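Local atomic coordinates of thiosulfate reductase (Thermus thermophilus, PDB entry 2VPZ), a protein that binds molybdopterin guanine dinucleotide, molybdenum and an iron-sulfur cluster, and probably acts as an oxidoreductase on sulfur compounds. Residues L435-I440 with Y462-V467; N441-I446 with P469-M474. All coordinates share one frame; numbering follows the deposited sequence.

Interaction 1 (L435-I440 with Y462-V467). With MGD (2-amino-5,6-dimercapto-7-methyl-3,7,8a,9-tetrahydro-8-oxa-1,3,9,10-tetraaza-anthracen-4-one guanosine dinucleotide), chain H.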
loop_
_atom_site.group_PDB
_atom_site.type_symbol
_atom_site.label_atom_id
_atom_site.label_comp_id
_atom_site.label_asym_id
_atom_site.label_seq_id
_atom_site.Cartn_x
_atom_site.Cartn_y
_atom_site.Cartn_z
ATOM N N LEU A 435 -17.002 -47.248 37.763
ATOM C CA LEU A 435 -16.578 -46.502 36.553
ATOM C C LEU A 435 -15.096 -46.062 36.588
ATOM O O LEU A 435 -14.598 -45.575 37.614
ATOM C CB LEU A 435 -17.407 -45.200 36.309
ATOM C CG LEU A 435 -16.933 -44.181 35.225
ATOM C CD1 LEU A 435 -17.196 -44.746 33.804
ATOM C CD2 LEU A 435 -17.621 -42.795 35.381
ATOM N N PHE A 436 -14.424 -46.258 35.451
ATOM C CA PHE A 436 -13.041 -45.835 35.194
ATOM C C PHE A 436 -13.082 -44.635 34.225
ATOM O O PHE A 436 -13.878 -44.636 33.273
ATOM C CB PHE A 436 -12.193 -46.930 34.510
ATOM C CG PHE A 436 -11.527 -47.892 35.439
ATOM C CD1 PHE A 436 -12.281 -48.844 36.124
ATOM C CD2 PHE A 436 -10.144 -47.849 35.654
ATOM C CE1 PHE A 436 -11.675 -49.744 37.022
ATOM C CE2 PHE A 436 -9.516 -48.742 36.547
ATOM C CZ PHE A 436 -10.285 -49.687 37.236
ATOM N N ALA A 437 -12.236 -43.637 34.475
ATOM C CA ALA A 437 -12.068 -42.455 33.627
ATOM C C ALA A 437 -10.570 -42.312 33.345
ATOM O O ALA A 437 -9.792 -41.804 34.171
ATOM C CB ALA A 437 -12.594 -41.147 34.335
ATOM N N TYR A 438 -10.168 -42.819 32.191
ATOM C CA TYR A 438 -8.757 -42.728 31.796
ATOM C C TYR A 438 -8.593 -41.463 30.903
ATOM O O TYR A 438 -9.039 -41.473 29.769
ATOM C CB TYR A 438 -8.292 -43.989 31.042
ATOM C CG TYR A 438 -6.881 -43.833 30.513
ATOM C CD1 TYR A 438 -5.781 -43.920 31.376
ATOM C CD2 TYR A 438 -6.641 -43.458 29.178
ATOM C CE1 TYR A 438 -4.482 -43.632 30.944
ATOM C CE2 TYR A 438 -5.352 -43.178 28.722
ATOM C CZ TYR A 438 -4.273 -43.268 29.615
ATOM O OH TYR A 438 -2.991 -42.964 29.204
ATOM N N GLY A 439 -7.989 -40.391 31.437
ATOM C CA GLY A 439 -7.783 -39.157 30.690
ATOM C C GLY A 439 -8.953 -38.664 29.847
ATOM O O GLY A 439 -8.839 -38.430 28.643
ATOM N N ILE A 440 -10.113 -38.515 30.468
ATOM C CA ILE A 440 -11.311 -38.080 29.745
ATOM C C ILE A 440 -12.044 -37.103 30.687
ATOM O O ILE A 440 -12.259 -37.400 31.865
ATOM C CB ILE A 440 -12.174 -39.383 29.296
ATOM C CG1 ILE A 440 -13.318 -39.003 28.359
ATOM C CG2 ILE A 440 -12.655 -40.149 30.529
ATOM C CD1 ILE A 440 -14.596 -38.538 29.063
ATOM N N TYR A 462 -15.443 -45.653 41.632
ATOM C CA TYR A 462 -15.122 -44.710 40.572
ATOM C C TYR A 462 -13.615 -44.336 40.600
ATOM O O TYR A 462 -13.130 -43.640 41.502
ATOM C CB TYR A 462 -16.038 -43.449 40.624
ATOM C CG TYR A 462 -15.518 -42.231 39.876
ATOM C CD1 TYR A 462 -14.980 -42.346 38.584
ATOM C CD2 TYR A 462 -15.499 -40.968 40.484
ATOM C CE1 TYR A 462 -14.420 -41.234 37.914
ATOM C CE2 TYR A 462 -14.946 -39.849 39.834
ATOM C CZ TYR A 462 -14.405 -39.982 38.546
ATOM O OH TYR A 462 -13.857 -38.897 37.912
ATOM N N VAL A 463 -12.859 -44.871 39.643
ATOM C CA VAL A 463 -11.429 -44.602 39.567
ATOM C C VAL A 463 -11.106 -43.635 38.393
ATOM O O VAL A 463 -11.719 -43.693 37.321
ATOM C CB VAL A 463 -10.558 -45.918 39.443
ATOM C CG1 VAL A 463 -9.100 -45.601 39.776
ATOM C CG2 VAL A 463 -11.102 -47.023 40.402
ATOM N N ALA A 464 -10.170 -42.709 38.606
ATOM C CA ALA A 464 -9.749 -41.750 37.581
ATOM C C ALA A 464 -8.223 -41.725 37.484
ATOM O O ALA A 464 -7.550 -41.537 38.486
ATOM C CB ALA A 464 -10.311 -40.328 37.887
ATOM N N ILE A 465 -7.701 -41.915 36.268
ATOM C CA ILE A 465 -6.245 -41.953 35.975
ATOM C C ILE A 465 -5.967 -40.680 35.149
ATOM O O ILE A 465 -6.451 -40.535 34.017
ATOM C CB ILE A 465 -5.905 -43.262 35.193
ATOM C CG1 ILE A 465 -6.773 -44.416 35.707
ATOM C CG2 ILE A 465 -4.402 -43.579 35.314
ATOM C CD1 ILE A 465 -6.355 -45.825 35.245
ATOM N N ASP A 466 -5.154 -39.770 35.696
ATOM C CA ASP A 466 -4.922 -38.470 35.053
ATOM C C ASP A 466 -3.604 -37.824 35.509
ATOM O O ASP A 466 -2.818 -38.464 36.214
ATOM C CB ASP A 466 -6.086 -37.543 35.471
ATOM C CG ASP A 466 -6.506 -36.529 34.363
ATOM O OD1 ASP A 466 -7.650 -36.649 33.854
ATOM O OD2 ASP A 466 -5.725 -35.620 34.045
ATOM N N VAL A 467 -3.361 -36.570 35.134
ATOM C CA VAL A 467 -2.163 -35.851 35.592
ATOM C C VAL A 467 -2.426 -34.581 36.428
ATOM O O VAL A 467 -1.692 -34.288 37.382
ATOM C CB VAL A 467 -1.219 -35.347 34.474
ATOM C CG1 VAL A 467 -0.012 -34.597 35.100
ATOM C CG2 VAL A 467 -0.758 -36.492 33.563
HETATM P PB MGD H . -9.881 -32.753 27.400
HETATM O O1B MGD H . -10.690 -31.601 27.913
HETATM O O2B MGD H . -8.509 -32.503 26.852
HETATM O O3B MGD H . -10.913 -33.530 26.433
HETATM O O3A MGD H . -12.581 -34.764 25.024
HETATM P PA MGD H . -11.401 -35.031 26.064
HETATM O O1A MGD H . -10.135 -35.662 25.506
HETATM O O2A MGD H . -12.054 -35.607 27.270
HETATM O "O5'" MGD H . -9.669 -33.794 28.552
HETATM C "C5'" MGD H . -8.459 -34.543 28.680
HETATM C "C4'" MGD H . -8.430 -35.066 30.116
HETATM O "O4'" MGD H . -7.337 -35.974 30.048
HETATM C "C3'" MGD H . -8.072 -34.054 31.173
HETATM O "O3'" MGD H . -8.603 -34.570 32.401
HETATM C "C2'" MGD H . -6.536 -34.108 31.152
HETATM O "O2'" MGD H . -6.079 -33.637 32.393
HETATM C "C1'" MGD H . -6.243 -35.595 30.940
HETATM N N9 MGD H . -4.914 -36.007 30.350
HETATM C C8 MGD H . -4.207 -35.338 29.437
HETATM N N7 MGD H . -3.072 -35.973 29.064
HETATM C C5 MGD H . -3.041 -37.152 29.723
HETATM C C6 MGD H . -2.142 -38.389 29.780
HETATM O O6 MGD H . -1.045 -38.477 29.124
HETATM N N1 MGD H . -2.562 -39.394 30.617
HETATM C C2 MGD H . -3.704 -39.347 31.371
HETATM N N2 MGD H . -4.100 -40.359 32.202
HETATM N N3 MGD H . -4.512 -38.280 31.310
HETATM C C4 MGD H . -4.270 -37.156 30.559
HETATM C C10 MGD H . -12.336 -34.621 23.590
HETATM C C11 MGD H . -13.661 -34.663 22.906
HETATM O O11 MGD H . -14.521 -33.820 23.674
HETATM C C12 MGD H . -13.703 -34.300 21.468
HETATM S S12 MGD H . -12.620 -34.979 20.327
HETATM C C13 MGD H . -14.634 -33.486 20.969
HETATM S S13 MGD H . -14.756 -32.969 19.393
HETATM C C14 MGD H . -15.739 -32.923 21.680
HETATM N N15 MGD H . -15.557 -31.445 21.752
HETATM C C16 MGD H . -16.438 -30.820 22.602
HETATM C C17 MGD H . -16.917 -29.438 22.515
HETATM O O17 MGD H . -16.482 -28.661 21.613
HETATM N N18 MGD H . -17.830 -29.033 23.399
HETATM C C19 MGD H . -18.326 -29.826 24.369
HETATM N N19 MGD H . -19.209 -29.362 25.304
HETATM N N20 MGD H . -17.943 -31.101 24.467
HETATM C C21 MGD H . -17.025 -31.644 23.675
HETATM N N22 MGD H . -16.627 -32.907 23.863
HETATM C C23 MGD H . -15.768 -33.639 22.996
HETATM O O HOH W 1 -9.388 -38.499 33.712
#
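The carbonyl oxygen of I465 is gripped twice: G439 N donates to I465 O at 3.0 Å, nearly in line with the carbonyl bond, and the guanine amino group N2 of MGD donates to it as well, almost straight (165°). One residue on, the carboxylate of D466 spans the ribose, OD1 taking the O3' hydroxyl of MGD at 2.7 Å and OD2 taking O2' at 2.6 Å. V467 N bonds the anti lone pair of D466 OD2 and, with the two ribose bonds, holds the carboxylate in its orientation. A CB on G439 would run into guanine N3. Strands 435-438 and 462-466 run parallel, V463 N bonding L435 O and A437 N bonding V463 O. On one face V463 CB sits over the F436 ring, 4.1 Å above its plane and offset toward the rim, while Y438 CD1 meets I465 CB at 3.9 Å. On the other, Y462 CG, anti to its backbone N (chi1 161°), starts the ring beside L435, its edge to L435 O and A437 CB. Helix 449-457 makes the beta-alpha-beta crossover, and an acidic residue closing a parallel strand to hold both ribose hydroxyls is typical of Rossmann-like nucleotide sites.

Interaction 2 (N441-I446 with P469-M474). With MGD (2-amino-5,6-dimercapto-7-methyl-3,7,8a,9-tetrahydro-8-oxa-1,3,9,10-tetraaza-anthracen-4-one guanosine dinucleotide), chain H.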
loop_
_atom_site.group_PDB
_atom_site.type_symbol
_atom_site.label_atom_id
_atom_site.label_comp_id
_atom_site.label_asym_id
_atom_site.label_seq_id
_atom_site.Cartn_x
_atom_site.Cartn_y
_atom_site.Cartn_z
ATOM N N ASN A 441 -12.376 -35.915 30.191
ATOM C CA ASN A 441 -12.983 -34.857 31.010
ATOM C C ASN A 441 -14.502 -35.055 31.251
ATOM O O ASN A 441 -15.330 -34.542 30.508
ATOM C CB ASN A 441 -12.678 -33.486 30.364
ATOM C CG ASN A 441 -12.401 -32.383 31.394
ATOM O OD1 ASN A 441 -11.439 -31.608 31.264
ATOM N ND2 ASN A 441 -13.254 -32.304 32.407
ATOM N N LEU A 442 -14.856 -35.784 32.310
ATOM C CA LEU A 442 -16.264 -36.036 32.631
ATOM C C LEU A 442 -17.160 -34.779 32.669
ATOM O O LEU A 442 -18.282 -34.791 32.143
ATOM C CB LEU A 442 -16.415 -36.838 33.947
ATOM C CG LEU A 442 -15.795 -38.240 34.050
ATOM C CD1 LEU A 442 -16.113 -38.866 35.438
ATOM C CD2 LEU A 442 -16.299 -39.146 32.896
ATOM N N PHE A 443 -16.685 -33.692 33.279
ATOM C CA PHE A 443 -17.469 -32.451 33.389
ATOM C C PHE A 443 -17.366 -31.431 32.219
ATOM O O PHE A 443 -18.078 -30.428 32.222
ATOM C CB PHE A 443 -17.175 -31.739 34.739
ATOM C CG PHE A 443 -17.431 -32.592 35.994
ATOM C CD1 PHE A 443 -16.842 -32.245 37.225
ATOM C CD2 PHE A 443 -18.238 -33.739 35.946
ATOM C CE1 PHE A 443 -17.047 -33.025 38.388
ATOM C CE2 PHE A 443 -18.460 -34.541 37.109
ATOM C CZ PHE A 443 -17.860 -34.179 38.326
ATOM N N HIS A 444 -16.496 -31.647 31.232
ATOM C CA HIS A 444 -16.392 -30.710 30.104
ATOM C C HIS A 444 -16.698 -31.361 28.727
ATOM O O HIS A 444 -17.093 -30.671 27.776
ATOM C CB HIS A 444 -15.000 -29.982 30.060
ATOM C CG HIS A 444 -14.752 -28.967 31.129
ATOM N ND1 HIS A 444 -14.812 -27.623 30.908
ATOM C CD2 HIS A 444 -14.458 -29.109 32.428
ATOM C CE1 HIS A 444 -14.584 -26.975 32.029
ATOM N NE2 HIS A 444 -14.366 -27.862 32.975
ATOM N N SER A 445 -16.538 -32.678 28.620
ATOM C CA SER A 445 -16.745 -33.392 27.356
ATOM C C SER A 445 -18.080 -34.150 27.165
ATOM O O SER A 445 -18.363 -34.621 26.058
ATOM C CB SER A 445 -15.574 -34.342 27.084
ATOM O OG SER A 445 -14.316 -33.725 27.210
ATOM N N ILE A 446 -18.860 -34.280 28.241
ATOM C CA ILE A 446 -20.159 -34.969 28.206
ATOM C C ILE A 446 -21.226 -33.935 28.633
ATOM O O ILE A 446 -21.102 -33.305 29.674
ATOM C CB ILE A 446 -20.179 -36.211 29.205
ATOM C CG1 ILE A 446 -19.015 -37.177 28.904
ATOM C CG2 ILE A 446 -21.540 -36.953 29.086
ATOM C CD1 ILE A 446 -18.738 -38.202 30.032
ATOM N N PRO A 469 -5.098 -31.968 38.782
ATOM C CA PRO A 469 -6.245 -32.109 39.684
ATOM C C PRO A 469 -7.435 -31.298 39.153
ATOM O O PRO A 469 -7.728 -30.205 39.642
ATOM C CB PRO A 469 -5.741 -31.585 41.027
ATOM C CG PRO A 469 -4.625 -30.634 40.673
ATOM C CD PRO A 469 -3.994 -31.219 39.410
ATOM N N GLN A 470 -8.090 -31.851 38.129
ATOM C CA GLN A 470 -9.262 -31.241 37.477
ATOM C C GLN A 470 -10.518 -31.326 38.357
ATOM O O GLN A 470 -10.481 -31.969 39.398
ATOM C CB GLN A 470 -9.515 -31.944 36.173
ATOM C CG GLN A 470 -8.417 -31.831 35.163
ATOM C CD GLN A 470 -8.879 -31.079 33.933
ATOM O OE1 GLN A 470 -8.136 -30.875 32.970
ATOM N NE2 GLN A 470 -10.150 -30.661 33.974
ATOM N N GLU A 471 -11.632 -30.739 37.930
ATOM C CA GLU A 471 -12.833 -30.828 38.761
ATOM C C GLU A 471 -13.470 -32.236 38.835
ATOM O O GLU A 471 -14.129 -32.554 39.831
ATOM C CB GLU A 471 -13.934 -29.814 38.363
ATOM C CG GLU A 471 -15.137 -29.918 39.295
ATOM C CD GLU A 471 -16.406 -29.333 38.717
ATOM O OE1 GLU A 471 -17.423 -29.273 39.448
ATOM O OE2 GLU A 471 -16.381 -28.944 37.529
ATOM N N HIS A 472 -13.296 -33.092 37.835
ATOM C CA HIS A 472 -13.878 -34.463 37.867
ATOM C C HIS A 472 -12.911 -35.561 38.407
ATOM O O HIS A 472 -13.320 -36.697 38.570
ATOM C CB HIS A 472 -14.296 -34.971 36.492
ATOM C CG HIS A 472 -13.172 -35.413 35.647
ATOM N ND1 HIS A 472 -12.769 -36.699 35.533
ATOM C CD2 HIS A 472 -12.256 -34.690 35.009
ATOM C CE1 HIS A 472 -11.647 -36.759 34.853
ATOM N NE2 HIS A 472 -11.311 -35.537 34.516
ATOM N N VAL A 473 -11.635 -35.243 38.610
ATOM C CA VAL A 473 -10.662 -36.202 39.149
ATOM C C VAL A 473 -10.801 -36.224 40.700
ATOM O O VAL A 473 -10.640 -37.273 41.354
ATOM C CB VAL A 473 -9.165 -35.835 38.770
ATOM C CG1 VAL A 473 -8.168 -36.770 39.470
ATOM C CG2 VAL A 473 -8.971 -35.871 37.232
ATOM N N MET A 474 -11.120 -35.071 41.274
ATOM C CA MET A 474 -11.305 -34.911 42.708
ATOM C C MET A 474 -12.705 -35.326 43.232
ATOM O O MET A 474 -13.152 -34.885 44.291
ATOM C CB MET A 474 -10.924 -33.484 43.165
ATOM C CG MET A 474 -9.604 -32.938 42.576
ATOM S SD MET A 474 -8.173 -34.040 42.849
ATOM C CE MET A 474 -7.978 -33.933 44.679
HETATM P PB MGD H . -9.881 -32.753 27.400
HETATM O O1B MGD H . -10.690 -31.601 27.913
HETATM O O2B MGD H . -8.509 -32.503 26.852
HETATM O O3B MGD H . -10.913 -33.530 26.433
HETATM O O3A MGD H . -12.581 -34.764 25.024
HETATM P PA MGD H . -11.401 -35.031 26.064
HETATM O O1A MGD H . -10.135 -35.662 25.506
HETATM O O2A MGD H . -12.054 -35.607 27.270
HETATM O "O5'" MGD H . -9.669 -33.794 28.552
HETATM C "C5'" MGD H . -8.459 -34.543 28.680
HETATM C "C4'" MGD H . -8.430 -35.066 30.116
HETATM O "O4'" MGD H . -7.337 -35.974 30.048
HETATM C "C3'" MGD H . -8.072 -34.054 31.173
HETATM O "O3'" MGD H . -8.603 -34.570 32.401
HETATM C "C2'" MGD H . -6.536 -34.108 31.152
HETATM O "O2'" MGD H . -6.079 -33.637 32.393
HETATM C "C1'" MGD H . -6.243 -35.595 30.940
HETATM N N9 MGD H . -4.914 -36.007 30.350
HETATM C C8 MGD H . -4.207 -35.338 29.437
HETATM N N7 MGD H . -3.072 -35.973 29.064
HETATM C C5 MGD H . -3.041 -37.152 29.723
HETATM C C6 MGD H . -2.142 -38.389 29.780
HETATM O O6 MGD H . -1.045 -38.477 29.124
HETATM N N1 MGD H . -2.562 -39.394 30.617
HETATM C C2 MGD H . -3.704 -39.347 31.371
HETATM N N2 MGD H . -4.100 -40.359 32.202
HETATM N N3 MGD H . -4.512 -38.280 31.310
HETATM C C4 MGD H . -4.270 -37.156 30.559
HETATM C C10 MGD H . -12.336 -34.621 23.590
HETATM C C11 MGD H . -13.661 -34.663 22.906
HETATM O O11 MGD H . -14.521 -33.820 23.674
HETATM C C12 MGD H . -13.703 -34.300 21.468
HETATM S S12 MGD H . -12.620 -34.979 20.327
HETATM C C13 MGD H . -14.634 -33.486 20.969
HETATM S S13 MGD H . -14.756 -32.969 19.393
HETATM C C14 MGD H . -15.739 -32.923 21.680
HETATM N N15 MGD H . -15.557 -31.445 21.752
HETATM C C16 MGD H . -16.438 -30.820 22.602
HETATM C C17 MGD H . -16.917 -29.438 22.515
HETATM O O17 MGD H . -16.482 -28.661 21.613
HETATM N N18 MGD H . -17.830 -29.033 23.399
HETATM C C19 MGD H . -18.326 -29.826 24.369
HETATM N N19 MGD H . -19.209 -29.362 25.304
HETATM N N20 MGD H . -17.943 -31.101 24.467
HETATM C C21 MGD H . -17.025 -31.644 23.675
HETATM N N22 MGD H . -16.627 -32.907 23.863
HETATM C C23 MGD H . -15.768 -33.639 22.996
HETATM O O HOH W 2 -14.364 -27.687 35.761
#
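H472 and F443 meet through the histidine CB, which sits 3.7 Å above the phenylalanine plane, over the ring centre, in a CH-pi contact. H472 CG, set between its backbone N and carbonyl carbon (chi1 77°), comes close to L442 N, which lies over the centre of one imidazole face; V473 CG2 is against the opposite face. L442 adds its CG at 3.7 Å from H472 ND1. The imidazole edge faces the cofactor, with O3' of MGD in the ring plane, 3.6 Å from NE2. At the start of 441-446, N441 N bonds O2A of the MGD diphosphate at 3.0 Å (171°), and S445 OG donates to O3A. N441 O takes both H444 N and S445 N, a turn consistent with N441 N and S445 OG both facing the diphosphate. The side chains of N441 and Q470 cross at about a right angle, N441 OD1 lying 3.1 Å from Q470 NE2. At the rim of F443, E471 CG lies in the ring plane; the carboxylate, turned 69° to the ring, is held by a salt bridge to K453 and a hydrogen bond to Y718, and water 2 joins E471 OE2 to H444 NE2. An alanine in place of F443 would probably leave a gap beneath H472 CB and beside the E471 chain, and deprive K453 of its cation-pi partner and W475 of its edge-to-face one. Chemically, ring faces and aliphatic carbons do most of the joining, while 441-446 itself gives the diphosphate neutral N-H and O-H donors; R625 and R633 also bind the MGD.

In the fold
The two contacts are centred about 9 Å apart, and their segments alternate along the chain: 435-440 runs straight into 441-446, then helix 449-457 crosses over to 462-467, and 469-474 follows before strand 479-481. Interaction 1 pairs two strands inside the five-stranded parallel sheet, flanked by 141-144 and 479-481; interaction 2 joins the loops leaving their C-terminal ends. L442 packs against Y462, and V473 against D466, so the loops rest on the strands below. One MGD spans both: interaction 1 mainly takes its guanine and ribose, interaction 2 its diphosphate and another side of the ribose, so strand ends and loops form one continuous seat for the nucleotide.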